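Local coordinates for prolyl 4-hydroxylase alpha subunit Fe(2+) 2OG dioxygenase domain-containing protein (PDB 3W20), which probably acts as a 2-oxoglutarate-dependent dioxygenase on N-substituted L-amino acids, with a zinc ion bound in its metal site in this crystal, at residues A[80-85]-A[201-206]; A[159-164]-A[241-246]. All blocks are in the same frame, centred on the assembly; numbering follows the deposited sequence.

Contact 1: A[80-85]-A[201-206]; sequences QLQREQ and ESRAAL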
ATOM      1  N   GLN A  80      -3.040  -1.413  13.955  1.00 17.84           N
ATOM      2  CA  GLN A  80      -4.387  -1.588  13.376  1.00 20.15           C
ATOM      3  C   GLN A  80      -4.372  -2.504  12.136  1.00 20.37           C
ATOM      4  O   GLN A  80      -5.264  -3.362  11.936  1.00 19.11           O
ATOM      5  CB  GLN A  80      -5.019  -0.260  12.987  1.00 24.01           C
ATOM      6  CG  GLN A  80      -5.325   0.703  14.132  1.00 30.66           C
ATOM      7  CD  GLN A  80      -5.430   2.193  13.689  1.00 33.88           C
ATOM      8  OE1 GLN A  80      -5.538   2.522  12.492  1.00 41.08           O
ATOM      9  NE2 GLN A  80      -5.425   3.086  14.668  1.00 38.35           N
ATOM     10  N   LEU A  81      -3.323  -2.365  11.348  1.00 17.59           N
ATOM     11  CA  LEU A  81      -3.212  -3.230  10.186  1.00 17.30           C
ATOM     12  C   LEU A  81      -3.111  -4.688  10.600  1.00 17.22           C
ATOM     13  O   LEU A  81      -3.655  -5.563   9.932  1.00 18.64           O
ATOM     14  CB  LEU A  81      -2.038  -2.797   9.300  1.00 17.33           C
ATOM     15  CG  LEU A  81      -1.714  -3.618   8.030  1.00 16.66           C
ATOM     16  CD1 LEU A  81      -2.922  -3.662   7.089  1.00 18.69           C
ATOM     17  CD2 LEU A  81      -0.502  -3.061   7.329  1.00 19.23           C
ATOM     18  N   GLN A  82      -2.387  -4.962  11.691  1.00 16.43           N
ATOM     19  CA  GLN A  82      -2.210  -6.320  12.174  1.00 15.64           C
ATOM     20  C   GLN A  82      -3.501  -6.979  12.611  1.00 14.50           C
ATOM     21  O   GLN A  82      -3.520  -8.197  12.640  1.00 18.08           O
ATOM     22  CB  GLN A  82      -1.279  -6.334  13.402  1.00 15.99           C
ATOM     23  CG  GLN A  82       0.160  -6.171  13.026  1.00 14.72           C
ATOM     24  CD  GLN A  82       1.099  -6.136  14.253  1.00 15.18           C
ATOM     25  OE1 GLN A  82       0.712  -5.741  15.316  1.00 15.45           O
ATOM     26  NE2 GLN A  82       2.379  -6.487  14.028  1.00 15.10           N
ATOM     27  N   ARG A  83      -4.536  -6.221  12.963  1.00 16.72           N
ATOM     28  CA  ARG A  83      -5.791  -6.827  13.378  1.00 18.04           C
ATOM     29  C   ARG A  83      -6.580  -7.431  12.228  1.00 19.01           C
ATOM     30  O   ARG A  83      -7.472  -8.296  12.422  1.00 19.40           O
ATOM     31  CB  ARG A  83      -6.586  -5.853  14.241  1.00 23.71           C
ATOM     32  CG  ARG A  83      -5.904  -5.731  15.583  1.00 30.15           C
ATOM     33  CD  ARG A  83      -6.848  -5.220  16.666  1.00 38.46           C
ATOM     34  NE  ARG A  83      -6.747  -3.768  16.684  1.00 44.81           N
ATOM     35  CZ  ARG A  83      -5.828  -3.076  17.358  1.00 45.48           C
ATOM     36  NH1 ARG A  83      -4.905  -3.703  18.111  1.00 50.37           N
ATOM     37  NH2 ARG A  83      -5.836  -1.751  17.270  1.00 45.91           N
ATOM     38  N   GLU A  84      -6.302  -6.995  11.006  1.00 17.57           N
ATOM     39  CA  GLU A  84      -7.122  -7.433   9.883  1.00 18.05           C
ATOM     40  C   GLU A  84      -6.693  -8.805   9.311  1.00 17.50           C
ATOM     41  O   GLU A  84      -5.506  -9.179   9.352  1.00 18.90           O
ATOM     42  CB  GLU A  84      -7.029  -6.376   8.759  1.00 19.88           C
ATOM     43  CG  GLU A  84      -7.429  -4.971   9.171  1.00 19.45           C
ATOM     44  CD  GLU A  84      -8.899  -4.835   9.489  1.00 22.98           C
ATOM     45  OE1 GLU A  84      -9.733  -5.651   9.012  1.00 23.41           O
ATOM     46  OE2 GLU A  84      -9.212  -3.946  10.260  1.00 27.14           O
ATOM     47  N   GLN A  85      -7.630  -9.531   8.659  1.00 16.66           N
ATOM     48  CA  GLN A  85      -7.325 -10.817   8.115  1.00 18.53           C
ATOM     49  C   GLN A  85      -7.837 -10.961   6.690  1.00 17.11           C
ATOM     50  O   GLN A  85      -8.859 -10.267   6.283  1.00 19.02           O
ATOM     51  CB  GLN A  85      -7.952 -11.938   8.962  1.00 21.01           C
ATOM     52  CG  GLN A  85      -7.679 -11.774  10.442  1.00 24.19           C
ATOM     53  CD  GLN A  85      -7.844 -13.113  11.122  1.00 30.84           C
ATOM     54  OE1 GLN A  85      -8.784 -13.312  11.850  1.00 33.33           O
ATOM     55  NE2 GLN A  85      -6.937 -14.043  10.844  1.00 33.90           N
ATOM     56  N   GLU A 201       3.851 -14.554  23.382  1.00 19.00           N
ATOM     57  CA  GLU A 201       4.555 -15.084  22.225  1.00 19.45           C
ATOM     58  C   GLU A 201       3.906 -14.806  20.853  1.00 19.24           C
ATOM     59  O   GLU A 201       4.549 -15.005  19.834  1.00 20.12           O
ATOM     60  CB  GLU A 201       4.817 -16.592  22.392  1.00 23.18           C
ATOM     61  CG  GLU A 201       5.756 -16.936  23.557  1.00 28.20           C
ATOM     62  CD  GLU A 201       5.618 -18.415  23.985  1.00 39.08           C
ATOM     63  OE1 GLU A 201       4.717 -19.114  23.457  1.00 47.33           O
ATOM     64  OE2 GLU A 201       6.387 -18.884  24.847  1.00 40.16           O
ATOM     65  N   SER A 202       2.705 -14.246  20.801  1.00 18.44           N
ATOM     66  CA  SER A 202       2.061 -14.123  19.504  1.00 20.12           C
ATOM     67  C   SER A 202       0.833 -13.264  19.635  1.00 19.60           C
ATOM     68  O   SER A 202       0.360 -12.966  20.782  1.00 18.35           O
ATOM     69  CB  SER A 202       1.683 -15.533  18.984  1.00 21.40           C
ATOM     70  OG  SER A 202       0.594 -16.022  19.803  1.00 21.17           O
ATOM     71  N   ARG A 203       0.262 -12.875  18.473  1.00 20.06           N
ATOM     72  CA  ARG A 203      -0.993 -12.158  18.486  1.00 20.66           C
ATOM     73  C   ARG A 203      -2.119 -13.070  19.094  1.00 19.04           C
ATOM     74  O   ARG A 203      -2.933 -12.560  19.857  1.00 22.04           O
ATOM     75  CB  ARG A 203      -1.390 -11.660  17.097  1.00 19.00           C
ATOM     76  CG  ARG A 203      -2.758 -10.972  17.126  1.00 21.64           C
ATOM     77  CD  ARG A 203      -2.818  -9.721  17.974  1.00 23.47           C
ATOM     78  NE  ARG A 203      -1.897  -8.772  17.418  1.00 22.50           N
ATOM     79  CZ  ARG A 203      -1.697  -7.583  17.910  1.00 31.78           C
ATOM     80  NH1 ARG A 203      -2.489  -7.135  18.941  1.00 27.11           N
ATOM     81  NH2 ARG A 203      -0.697  -6.866  17.410  1.00 27.63           N
ATOM     82  N   ALA A 204      -2.144 -14.342  18.761  1.00 22.04           N
ATOM     83  CA  ALA A 204      -3.127 -15.268  19.321  1.00 20.98           C
ATOM     84  C   ALA A 204      -3.020 -15.285  20.885  1.00 21.59           C
ATOM     85  O   ALA A 204      -4.046 -15.308  21.578  1.00 24.45           O
ATOM     86  CB  ALA A 204      -2.899 -16.637  18.751  1.00 21.98           C
ATOM     87  N   ALA A 205      -1.804 -15.323  21.419  1.00 22.41           N
ATOM     88  CA  ALA A 205      -1.612 -15.245  22.874  1.00 20.96           C
ATOM     89  C   ALA A 205      -2.165 -13.961  23.448  1.00 23.62           C
ATOM     90  O   ALA A 205      -2.849 -14.024  24.465  1.00 22.57           O
ATOM     91  CB  ALA A 205      -0.147 -15.482  23.283  1.00 19.51           C
ATOM     92  N   LEU A 206      -1.963 -12.800  22.786  1.00 20.48           N
ATOM     93  CA  LEU A 206      -2.531 -11.558  23.320  1.00 22.91           C
ATOM     94  C   LEU A 206      -4.044 -11.603  23.245  1.00 22.83           C
ATOM     95  O   LEU A 206      -4.730 -11.086  24.158  1.00 24.83           O
ATOM     96  CB  LEU A 206      -2.156 -10.333  22.498  1.00 26.01           C
ATOM     97  CG  LEU A 206      -0.786  -9.781  22.668  1.00 26.20           C
ATOM     98  CD1 LEU A 206      -0.629  -8.774  21.548  1.00 26.08           C
ATOM     99  CD2 LEU A 206      -0.746  -9.098  24.027  1.00 25.82           C
TER
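Gln82 and Arg203 meet where the last turn of helix 78-83 comes near the first turn of helix 203-216, in a dioxygenase of the double-stranded beta-helix (DSBH) fold. The backbones stay well apart, with 8.7 Å between Gln82 CA and Arg203 CA, and the side chains bridge the gap, crossing at about a right angle. Gln82 reaches over with its chain extended beyond CG. Arg203 starts with CG anti to the backbone N (chi1 177°) and then bends at chi2 and chi3, which turns the guanidinium toward Gln82.

The amide oxygen of Gln82 comes in at the edge of that guanidinium, near its plane, with OE1 2.8 Å from Arg203 NH2, while the amide and guanidinium planes are turned 68° apart. Both groups are steadied from the neighbouring loop: Gln82 NE2 donates to the backbone O of Asp158, and Arg203 NE to the backbone O of Tyr161. Leu206 lies against one face of the guanidinium, its CD1 3.6 Å above the plane and displaced toward the rim. Arg83 brings a second positive group alongside, its NH1 4.3 Å from Arg203 NH1, a like-charge approach that would probably be somewhat unfavourable. The zinc site is close by, since the Arg203 side chain lies about 5 Å from that of the zinc ligand His155.

Ser202 serves as N-cap of helix 203-216, its OG accepting from Ala205 N at 3.0 Å with an N-H...O angle of 166°.

Contact 2: A[159-164]-A[241-246]; sequences VSYGRD and QSKNLH. With ZN (zinc ion), chain C.
Lys243 reaches from the turn just ahead of the zinc ligand His246 to the hydroxyl of Tyr161, in the metal-site region of the DSBH fold. It occupies the third position of a type I turn, Gln241 to Asn244, closed by Asn244 N and Gln241 O at 3.3 Å. From CB the chain leaves with CG anti to the carbonyl carbon. On the way the side chain packs on the loop residue Ser173; bends at chi3 (59°) and chi4 (56°) swing the amine round, and within the two segments only this tip comes close to Tyr161. There Lys243 NZ sits 2.9 Å from Tyr161 OH, oblique to the ring, and the two side chains cross at about a right angle. The angle is too poor for a hydrogen bond between them. NZ instead makes a salt bridge with Asp158, and Tyr161 OH is hydrogen-bonded to the backbone O of Pro200, so each polar end has another partner.

Beyond the turn, His246 binds zinc through NE2 at 2.1 Å, with His155 and Asp157 completing the protein ligands. The other ring nitrogen, His246 ND1, donates to Asn244 O at 2.8 Å with the oxygen in the ring plane, a bond that fixes the ring's rotation.

With Leu245 packing on strand 193-196 and helix 203-216, Lys243 itself sits in the turn between strands 236-241 and 246-248 and extends to the loop 159-164.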
ATOM      1  N   VAL A 159       6.368  -6.265  15.493  1.00 13.68           N
ATOM      2  CA  VAL A 159       6.107  -6.049  14.077  1.00 14.59           C
ATOM      3  C   VAL A 159       5.598  -7.367  13.416  1.00 14.76           C
ATOM      4  O   VAL A 159       4.858  -7.317  12.415  1.00 13.16           O
ATOM      5  CB  VAL A 159       7.370  -5.473  13.373  1.00 17.24           C
ATOM      6  CG1 VAL A 159       8.422  -6.533  13.154  1.00 17.39           C
ATOM      7  CG2 VAL A 159       6.980  -4.892  12.020  1.00 18.76           C
ATOM      8  N   SER A 160       5.985  -8.489  13.992  1.00 13.24           N
ATOM      9  CA  SER A 160       5.513  -9.787  13.506  1.00 13.08           C
ATOM     10  C   SER A 160       4.175 -10.298  13.923  1.00 13.21           C
ATOM     11  O   SER A 160       3.685 -11.324  13.333  1.00 12.99           O
ATOM     12  CB  SER A 160       6.583 -10.858  13.747  1.00 14.60           C
ATOM     13  OG  SER A 160       6.641 -11.251  15.097  1.00 15.52           O
ATOM     14  N   TYR A 161       3.541  -9.609  14.853  1.00 13.18           N
ATOM     15  CA  TYR A 161       2.314 -10.107  15.437  1.00 13.44           C
ATOM     16  C   TYR A 161       1.017  -9.779  14.653  1.00 14.77           C
ATOM     17  O   TYR A 161       0.091  -9.239  15.182  1.00 14.95           O
ATOM     18  CB  TYR A 161       2.194  -9.667  16.890  1.00 12.99           C
ATOM     19  CG  TYR A 161       3.117 -10.361  17.852  1.00 13.58           C
ATOM     20  CD1 TYR A 161       4.133 -11.210  17.414  1.00 13.87           C
ATOM     21  CD2 TYR A 161       2.944 -10.218  19.192  1.00 14.32           C
ATOM     22  CE1 TYR A 161       4.979 -11.827  18.292  1.00 13.73           C
ATOM     23  CE2 TYR A 161       3.763 -10.840  20.097  1.00 16.54           C
ATOM     24  CZ  TYR A 161       4.776 -11.653  19.655  1.00 16.90           C
ATOM     25  OH  TYR A 161       5.548 -12.234  20.589  1.00 17.92           O
ATOM     26  N   GLY A 162       0.981 -10.169  13.403  1.00 14.10           N
ATOM     27  CA  GLY A 162      -0.301 -10.141  12.642  1.00 14.77           C
ATOM     28  C   GLY A 162      -1.266 -11.188  13.182  1.00 15.42           C
ATOM     29  O   GLY A 162      -0.871 -12.343  13.523  1.00 16.17           O
ATOM     30  N   ARG A 163      -2.525 -10.814  13.259  1.00 16.91           N
ATOM     31  CA  ARG A 163      -3.520 -11.817  13.639  1.00 17.74           C
ATOM     32  C   ARG A 163      -3.637 -12.925  12.615  1.00 17.62           C
ATOM     33  O   ARG A 163      -3.899 -14.073  12.968  1.00 18.82           O
ATOM     34  CB  ARG A 163      -4.861 -11.144  13.875  1.00 20.56           C
ATOM     35  CG  ARG A 163      -5.946 -12.095  14.309  1.00 22.13           C
ATOM     36  CD  ARG A 163      -7.138 -11.231  14.713  1.00 23.22           C
ATOM     37  NE  ARG A 163      -6.993 -10.612  16.021  1.00 21.29           N
ATOM     38  CZ  ARG A 163      -7.512  -9.428  16.385  1.00 25.55           C
ATOM     39  NH1 ARG A 163      -8.286  -8.679  15.587  1.00 21.57           N
ATOM     40  NH2 ARG A 163      -7.334  -9.024  17.623  1.00 24.93           N
ATOM     41  N   ASP A 164      -3.531 -12.584  11.340  1.00 16.95           N
ATOM     42  CA  ASP A 164      -3.605 -13.601  10.280  1.00 18.66           C
ATOM     43  C   ASP A 164      -2.234 -14.170  10.079  1.00 20.56           C
ATOM     44  O   ASP A 164      -1.462 -13.595   9.335  1.00 19.30           O
ATOM     45  CB  ASP A 164      -4.148 -12.930   8.999  1.00 22.86           C
ATOM     46  CG  ASP A 164      -4.363 -13.918   7.856  1.00 20.98           C
ATOM     47  OD1 ASP A 164      -3.664 -14.978   7.829  1.00 20.79           O
ATOM     48  OD2 ASP A 164      -5.152 -13.574   6.935  1.00 20.64           O
ATOM     49  N   GLN A 241      11.142  -1.411  25.930  1.00 12.87           N
ATOM     50  CA  GLN A 241      11.094  -2.643  25.098  1.00 12.70           C
ATOM     51  C   GLN A 241       9.640  -3.008  24.860  1.00 13.71           C
ATOM     52  O   GLN A 241       8.881  -3.456  25.791  1.00 13.81           O
ATOM     53  CB  GLN A 241      11.906  -3.798  25.726  1.00 13.56           C
ATOM     54  CG  GLN A 241      13.359  -3.460  25.799  1.00 12.81           C
ATOM     55  CD  GLN A 241      14.210  -4.731  26.029  1.00 14.59           C
ATOM     56  OE1 GLN A 241      13.951  -5.760  25.391  1.00 15.12           O
ATOM     57  NE2 GLN A 241      15.178  -4.676  26.902  1.00 13.73           N
ATOM     58  N   SER A 242       9.165  -2.885  23.596  1.00 11.40           N
ATOM     59  CA  SER A 242       7.724  -2.909  23.403  1.00 12.03           C
ATOM     60  C   SER A 242       7.122  -4.333  23.389  1.00 13.96           C
ATOM     61  O   SER A 242       5.899  -4.491  23.416  1.00 12.77           O
ATOM     62  CB  SER A 242       7.331  -2.107  22.159  1.00 12.67           C
ATOM     63  OG  SER A 242       7.712  -2.806  20.967  1.00 13.00           O
ATOM     64  N   LYS A 243       7.993  -5.375  23.390  1.00 11.91           N
ATOM     65  CA  LYS A 243       7.455  -6.744  23.508  1.00 12.02           C
ATOM     66  C   LYS A 243       6.886  -7.082  24.924  1.00 11.56           C
ATOM     67  O   LYS A 243       6.142  -8.089  25.050  1.00 13.07           O
ATOM     68  CB  LYS A 243       8.554  -7.734  23.071  1.00 12.34           C
ATOM     69  CG  LYS A 243       8.548  -7.747  21.531  1.00 11.95           C
ATOM     70  CD  LYS A 243       9.559  -8.777  21.046  1.00 12.38           C
ATOM     71  CE  LYS A 243       9.361 -10.234  21.502  1.00 11.22           C
ATOM     72  NZ  LYS A 243       7.976 -10.768  21.137  1.00 11.42           N
ATOM     73  N   ASN A 244       7.343  -6.322  25.937  1.00 13.49           N
ATOM     74  CA  ASN A 244       6.797  -6.481  27.322  1.00 13.64           C
ATOM     75  C   ASN A 244       5.376  -5.990  27.296  1.00 14.17           C
ATOM     76  O   ASN A 244       5.092  -4.927  26.720  1.00 14.14           O
ATOM     77  CB  ASN A 244       7.618  -5.649  28.278  1.00 14.47           C
ATOM     78  CG  ASN A 244       9.069  -6.078  28.308  1.00 18.95           C
ATOM     79  OD1 ASN A 244       9.365  -7.202  28.401  1.00 23.05           O
ATOM     80  ND2 ASN A 244       9.940  -5.143  28.373  1.00 27.06           N
ATOM     81  N   LEU A 245       4.497  -6.784  27.897  1.00 12.61           N
ATOM     82  CA  LEU A 245       3.114  -6.333  28.073  1.00 14.47           C
ATOM     83  C   LEU A 245       3.059  -4.932  28.762  1.00 14.53           C
ATOM     84  O   LEU A 245       3.823  -4.628  29.688  1.00 14.47           O
ATOM     85  CB  LEU A 245       2.394  -7.422  28.882  1.00 15.70           C
ATOM     86  CG  LEU A 245       0.911  -7.236  28.703  1.00 20.26           C
ATOM     87  CD1 LEU A 245       0.474  -7.892  27.411  1.00 20.44           C
ATOM     88  CD2 LEU A 245       0.248  -7.825  29.945  1.00 23.24           C
ATOM     89  N   HIS A 246       2.181  -4.060  28.262  1.00 14.06           N
ATOM     90  CA  HIS A 246       2.013  -2.760  28.937  1.00 14.95           C
ATOM     91  C   HIS A 246       0.677  -2.133  28.676  1.00 18.18           C
ATOM     92  O   HIS A 246       0.024  -2.508  27.719  1.00 19.21           O
ATOM     93  CB  HIS A 246       3.109  -1.774  28.430  1.00 16.71           C
ATOM     94  CG  HIS A 246       3.189  -1.624  26.923  1.00 16.84           C
ATOM     95  ND1 HIS A 246       3.823  -2.526  26.115  1.00 18.20           N
ATOM     96  CD2 HIS A 246       2.758  -0.594  26.121  1.00 19.36           C
ATOM     97  CE1 HIS A 246       3.749  -2.081  24.815  1.00 17.99           C
ATOM     98  NE2 HIS A 246       3.122  -0.866  24.833  1.00 19.37           N
TER
HETATM   99 ZN    ZN C 301       2.383  -0.284  22.911  0.50 18.19          ZN

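In the fold
After the N-terminal strands and helices the chain reaches helix 78-83, then passes through strand 139-143 to the loop 159-164, on to helix 203-216, and later to the turn 241-246, before the last strands. Contact 1 closes the span from 80-85 to 201-206, contact 2 that from 159-164 to 241-246; the segments alternate, so the two loops cross. Their centres are about 8 Å apart. Loop 159-164 holds 80-85 by a backbone hydrogen bond, Arg163 N to Gln82 O at 2.9 Å, and reaches 201-206 through Arg203. The single loop that follows His155 and Asp157 in the chain is thereby tied to two helix ends and to the turn leading to the third zinc ligand.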